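Local coordinates for protein acyltransferase (Streptococcus pneumoniae, PDB 5UG1) that is the catalytic domain of peptidoglycan O-acetyltransferase A, which probably transfers acetyl groups onto hydroxyls of the bacterial cell-wall glycan, at residues A[12-17]-A[144-148]; A[86-92]-A[122-128]. All coordinates share one frame; numbering follows the deposited sequence.

Contact 1 (A[12-17]-A[144-148]); sequences SVALRA and VHFGS. With 03S (methanesulfonic acid), chain B.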
# COMPACT_ATOMS: atom_id res chain seq x y z
N SER A 12 -6.42 7.43 -1.29
CA SER A 12 -7.86 7.33 -1.36
C SER A 12 -8.38 5.92 -1.58
O SER A 12 -9.44 5.63 -1.18
CB SER A 12 -8.38 8.21 -2.47
OG SER A 12 -8.12 7.65 -3.70
N VAL A 13 -7.60 5.07 -2.23
CA VAL A 13 -8.00 3.71 -2.41
C VAL A 13 -8.03 2.97 -1.07
O VAL A 13 -8.97 2.31 -0.74
CB VAL A 13 -7.15 2.99 -3.47
CG1 VAL A 13 -7.59 1.57 -3.66
CG2 VAL A 13 -7.24 3.72 -4.78
N ALA A 14 -6.96 3.13 -0.31
CA ALA A 14 -6.91 2.65 1.04
C ALA A 14 -8.01 3.28 1.90
O ALA A 14 -8.66 2.59 2.66
CB ALA A 14 -5.56 2.89 1.65
N LEU A 15 -8.25 4.57 1.72
CA LEU A 15 -9.28 5.23 2.51
C LEU A 15 -10.66 4.64 2.21
O LEU A 15 -11.51 4.52 3.10
CB LEU A 15 -9.26 6.73 2.25
CG LEU A 15 -10.28 7.51 3.09
CD1 LEU A 15 -9.99 7.35 4.57
CD2 LEU A 15 -10.34 8.99 2.69
N ARG A 16 -10.88 4.25 0.95
CA ARG A 16 -12.13 3.62 0.58
C ARG A 16 -12.31 2.28 1.29
O ARG A 16 -13.44 1.88 1.58
CB ARG A 16 -12.17 3.45 -0.94
CG ARG A 16 -13.53 3.12 -1.54
CD ARG A 16 -13.42 3.08 -3.07
NE ARG A 16 -14.65 2.68 -3.75
CZ ARG A 16 -15.67 3.50 -3.98
NH1 ARG A 16 -15.60 4.76 -3.57
NH2 ARG A 16 -16.76 3.07 -4.62
N ALA A 17 -11.22 1.58 1.58
CA ALA A 17 -11.26 0.31 2.28
C ALA A 17 -11.07 0.46 3.79
O ALA A 17 -10.73 -0.53 4.46
CB ALA A 17 -10.19 -0.64 1.71
N VAL A 144 -10.41 2.51 -10.46
CA VAL A 144 -9.45 2.74 -9.39
C VAL A 144 -10.09 2.61 -8.01
O VAL A 144 -9.53 2.04 -7.11
CB VAL A 144 -8.82 4.13 -9.51
CG1 VAL A 144 -7.92 4.43 -8.34
CG2 VAL A 144 -8.10 4.30 -10.81
N HIS A 145 -11.27 3.18 -7.89
CA HIS A 145 -12.08 3.12 -6.71
C HIS A 145 -13.07 1.99 -6.85
O HIS A 145 -14.07 2.13 -7.48
CB HIS A 145 -12.78 4.45 -6.46
CG HIS A 145 -11.83 5.59 -6.20
ND1 HIS A 145 -11.43 6.45 -7.18
CD2 HIS A 145 -11.19 5.97 -5.08
CE1 HIS A 145 -10.59 7.32 -6.68
NE2 HIS A 145 -10.43 7.06 -5.40
N PHE A 146 -12.75 0.86 -6.26
CA PHE A 146 -13.54 -0.35 -6.41
C PHE A 146 -15.01 -0.21 -6.01
O PHE A 146 -15.33 0.52 -5.13
CB PHE A 146 -12.89 -1.48 -5.62
CG PHE A 146 -12.62 -1.14 -4.19
CD1 PHE A 146 -13.65 -1.07 -3.29
CD2 PHE A 146 -11.35 -0.88 -3.75
CE1 PHE A 146 -13.42 -0.73 -2.00
CE2 PHE A 146 -11.12 -0.54 -2.47
CZ PHE A 146 -12.14 -0.48 -1.58
N GLY A 147 -15.88 -0.95 -6.68
CA GLY A 147 -17.29 -0.99 -6.32
C GLY A 147 -18.16 0.12 -6.89
O GLY A 147 -17.86 1.30 -6.74
N SER A 148 -19.26 -0.27 -7.55
CA SER A 148 -20.24 0.68 -8.07
C SER A 148 -21.47 0.77 -7.18
O SER A 148 -22.28 1.68 -7.38
CB SER A 148 -20.66 0.28 -9.49
OG SER A 148 -21.31 -0.98 -9.48
S10 03S B . -7.20 8.23 -4.76
O11 03S B . -7.24 7.24 -5.86
O12 03S B . -5.83 8.29 -4.20
C13 03S B . -7.63 9.73 -5.34
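S12 and H145 are arranged as the nucleophile and base of a Ser-His-Asp triad, with D142 as its probable third member: S12 starts helix 12-16, and H145 lies on the loop before helix 150-171. S12 is trapped as a methylsulfonyl adduct, its OG covalently joined to S10 of the ligand at 1.5 Å. H145 NE2 still donates to S12 OG (2.9 Å), with the oxygen 20° out of the imidazole plane. Behind it, ND1 bonds to D142 OD2, which fixes the rotation of the ring. The sulfonyl oxygen O12 takes a hydrogen bond from S12 N (3.1 Å), consistent with an oxyanion-hole role for that amide.

One turn further along the helix, R16 holds the histidine loop by its backbone. With CG anti to its own N (chi1 -165°) and the chain extended as far as NE, the guanidinium grips F146 O side-on through NE (2.7 Å) and NH2 (3.0 Å); NE arrives on a carbonyl lone pair, whereas NH2 comes in above the carbonyl plane. NH2 also makes a weak bond to G147 O. R16 CD lies over the centre of the F146 ring, 4.0 Å from its centroid, while H145 CB covers one guanidinium face. A17 CB touches the rim of the phenyl ring at CZ.

A nucleophilic serine opening a helix, served by an aspartate and histidine in a DxxH loop late in the chain, is the layout of SGNH/GDSL hydrolases.

Contact 2 (A[86-92]-A[122-128]); sequences HMILVTP and ITIADWN. With NA (sodium ion), chain C.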
# COMPACT_ATOMS: atom_id res chain seq x y z
N HIS A 86 9.85 -3.14 9.52
CA HIS A 86 9.54 -3.90 8.32
C HIS A 86 8.52 -3.10 7.53
O HIS A 86 7.65 -2.44 8.10
CB HIS A 86 9.00 -5.29 8.65
CG HIS A 86 8.98 -6.22 7.47
ND1 HIS A 86 9.95 -7.17 7.24
CD2 HIS A 86 8.09 -6.35 6.45
CE1 HIS A 86 9.67 -7.84 6.14
NE2 HIS A 86 8.54 -7.36 5.64
N MET A 87 8.62 -3.15 6.21
CA MET A 87 7.83 -2.30 5.34
C MET A 87 7.05 -3.17 4.37
O MET A 87 7.60 -4.11 3.80
CB MET A 87 8.73 -1.32 4.58
CG MET A 87 8.03 -0.30 3.73
SD MET A 87 9.28 0.65 2.82
CE MET A 87 8.63 2.28 3.14
N ILE A 88 5.78 -2.84 4.18
CA ILE A 88 4.93 -3.52 3.20
C ILE A 88 4.54 -2.52 2.12
O ILE A 88 4.07 -1.42 2.43
CB ILE A 88 3.71 -4.14 3.88
CG1 ILE A 88 4.18 -5.29 4.77
CG2 ILE A 88 2.69 -4.62 2.87
CD1 ILE A 88 3.10 -5.88 5.50
N LEU A 89 4.74 -2.89 0.85
CA LEU A 89 4.41 -2.03 -0.28
C LEU A 89 3.14 -2.55 -0.95
O LEU A 89 3.10 -3.72 -1.38
CB LEU A 89 5.57 -1.98 -1.27
CG LEU A 89 6.95 -1.66 -0.67
CD1 LEU A 89 8.04 -1.78 -1.73
CD2 LEU A 89 6.97 -0.28 -0.02
N VAL A 90 2.13 -1.70 -1.07
CA VAL A 90 0.87 -2.05 -1.73
C VAL A 90 0.91 -1.52 -3.16
O VAL A 90 0.91 -0.30 -3.38
CB VAL A 90 -0.34 -1.52 -0.96
CG1 VAL A 90 -1.59 -2.32 -1.35
CG2 VAL A 90 -0.11 -1.60 0.54
N THR A 91 0.94 -2.42 -4.14
CA THR A 91 1.08 -2.00 -5.53
C THR A 91 -0.19 -1.28 -5.98
O THR A 91 -1.29 -1.60 -5.52
CB THR A 91 1.35 -3.20 -6.45
OG1 THR A 91 0.34 -4.20 -6.26
CG2 THR A 91 2.77 -3.80 -6.20
N PRO A 92 -0.06 -0.29 -6.86
CA PRO A 92 -1.23 0.46 -7.31
C PRO A 92 -1.90 -0.22 -8.49
O PRO A 92 -1.30 -1.01 -9.22
CB PRO A 92 -0.64 1.82 -7.72
CG PRO A 92 0.73 1.48 -8.16
CD PRO A 92 1.20 0.29 -7.37
N ILE A 122 11.32 -6.04 3.46
CA ILE A 122 10.19 -5.52 2.70
C ILE A 122 9.37 -6.69 2.14
O ILE A 122 9.92 -7.69 1.68
CB ILE A 122 10.66 -4.61 1.55
CG1 ILE A 122 11.38 -3.38 2.12
CG2 ILE A 122 9.50 -4.21 0.64
CD1 ILE A 122 11.61 -2.29 1.10
N THR A 123 8.04 -6.53 2.16
CA THR A 123 7.09 -7.54 1.71
C THR A 123 6.08 -6.88 0.78
O THR A 123 5.63 -5.76 1.03
CB THR A 123 6.35 -8.18 2.92
OG1 THR A 123 7.30 -8.79 3.82
CG2 THR A 123 5.31 -9.20 2.46
N ILE A 124 5.70 -7.59 -0.30
CA ILE A 124 4.74 -7.06 -1.27
C ILE A 124 3.32 -7.39 -0.81
O ILE A 124 3.07 -8.45 -0.23
CB ILE A 124 5.01 -7.61 -2.68
CG1 ILE A 124 4.44 -6.67 -3.76
CG2 ILE A 124 4.43 -9.02 -2.85
CD1 ILE A 124 5.12 -5.31 -3.78
N ALA A 125 2.41 -6.45 -1.06
CA ALA A 125 0.96 -6.67 -0.98
C ALA A 125 0.42 -6.31 -2.37
O ALA A 125 0.20 -5.13 -2.66
CB ALA A 125 0.32 -5.83 0.12
N ASP A 126 0.22 -7.32 -3.22
CA ASP A 126 0.07 -7.09 -4.67
C ASP A 126 -1.40 -6.86 -5.04
O ASP A 126 -2.06 -7.66 -5.71
CB ASP A 126 0.67 -8.25 -5.45
CG ASP A 126 1.12 -7.82 -6.84
OD1 ASP A 126 0.65 -6.76 -7.32
OD2 ASP A 126 1.94 -8.55 -7.45
N TRP A 127 -1.90 -5.71 -4.58
CA TRP A 127 -3.24 -5.27 -4.95
C TRP A 127 -3.40 -5.22 -6.47
O TRP A 127 -4.45 -5.60 -7.00
CB TRP A 127 -3.50 -3.91 -4.32
CG TRP A 127 -4.71 -3.19 -4.86
CD1 TRP A 127 -4.72 -2.00 -5.54
CD2 TRP A 127 -6.07 -3.60 -4.75
NE1 TRP A 127 -6.01 -1.66 -5.87
CE2 TRP A 127 -6.86 -2.62 -5.38
CE3 TRP A 127 -6.71 -4.71 -4.16
CZ2 TRP A 127 -8.26 -2.72 -5.46
CZ3 TRP A 127 -8.10 -4.80 -4.24
CH2 TRP A 127 -8.85 -3.81 -4.88
N ASN A 128 -2.38 -4.73 -7.18
CA ASN A 128 -2.41 -4.70 -8.64
C ASN A 128 -2.76 -6.07 -9.21
O ASN A 128 -3.64 -6.19 -10.08
CB ASN A 128 -1.04 -4.24 -9.16
CG ASN A 128 -0.98 -4.19 -10.67
OD1 ASN A 128 -0.73 -5.21 -11.33
ND2 ASN A 128 -1.18 -3.01 -11.24
NA NA C . 11.59 -8.99 0.66
O HOH W 1 9.89 -10.44 -0.13
O HOH W 2 13.49 -10.25 -0.06
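H86 to V90 and I122 to A125 run side by side as the last two strands of a parallel sheet, joined through helix 102-118 in a beta-alpha-beta crossover. The backbone ladder alternates in the parallel manner: T123 N bonds to M87 O, L89 N to T123 O, A125 N to L89 O, and T91 N to A125 O. That last carbonyl also receives W127 N, from the opposite face of its plane, as the chain makes an inverse gamma turn centred on D126.

Apolar contacts line both faces. On the face where L89 packs on M112 of helix 102-118, L89 CD1 meets I122 CG2 at 3.7 Å; on the same face M87 SD lies alongside I122 CD1. On the other face I88 CG2 rests on A125 CB (3.8 Å) and V90 CG1 on W127 CB, beneath helix 150-171.

Polar groups and a metal secure the two ends. H86 NE2 and T123 OG1 share a hydrogen bond (2.6 Å), the hydroxyl lying at the ring edge, while H86 ND1 bonds to P175 O. Nearby, I122 O binds the sodium ion at 2.4 Å, together with two waters and the carbonyls of A116 and T119. At the far end T91 OG1, set between its own N and carbonyl carbon (chi1 54°), donates to D126 OD1 (2.8 Å) and accepts from N128 N (2.9 Å). D126 is the N-cap of helix 127-132: OD1 also takes Q129 N, and OD2 forms a salt bridge with R113. N128 ND2 finishes the join by donating to P92 O at 2.8 Å, in the plane of that carbonyl.

Contact 2 is nested inside the loop closed by contact 1: the chain leaves helix 12-16, builds strands 86-90 and 122-125, and only then returns with the histidine loop. Their centres lie 16 Å apart, but the two meet at W127, which opens helix 127-132: its CZ2 is 4.0 Å from F146 CD2, and its NE1 packs against V13 CG1. Helix 150-171 backs both, with Y160 touching A17 and meeting W127 edge-to-face, and L168 and A167 lying against I88 and A125. S12 near the start of the chain and H145 more than 120 residues later are thus brought together beside the C-terminal ends of the sheet strands, whereas the sodium ion lies at the other end of contact 2.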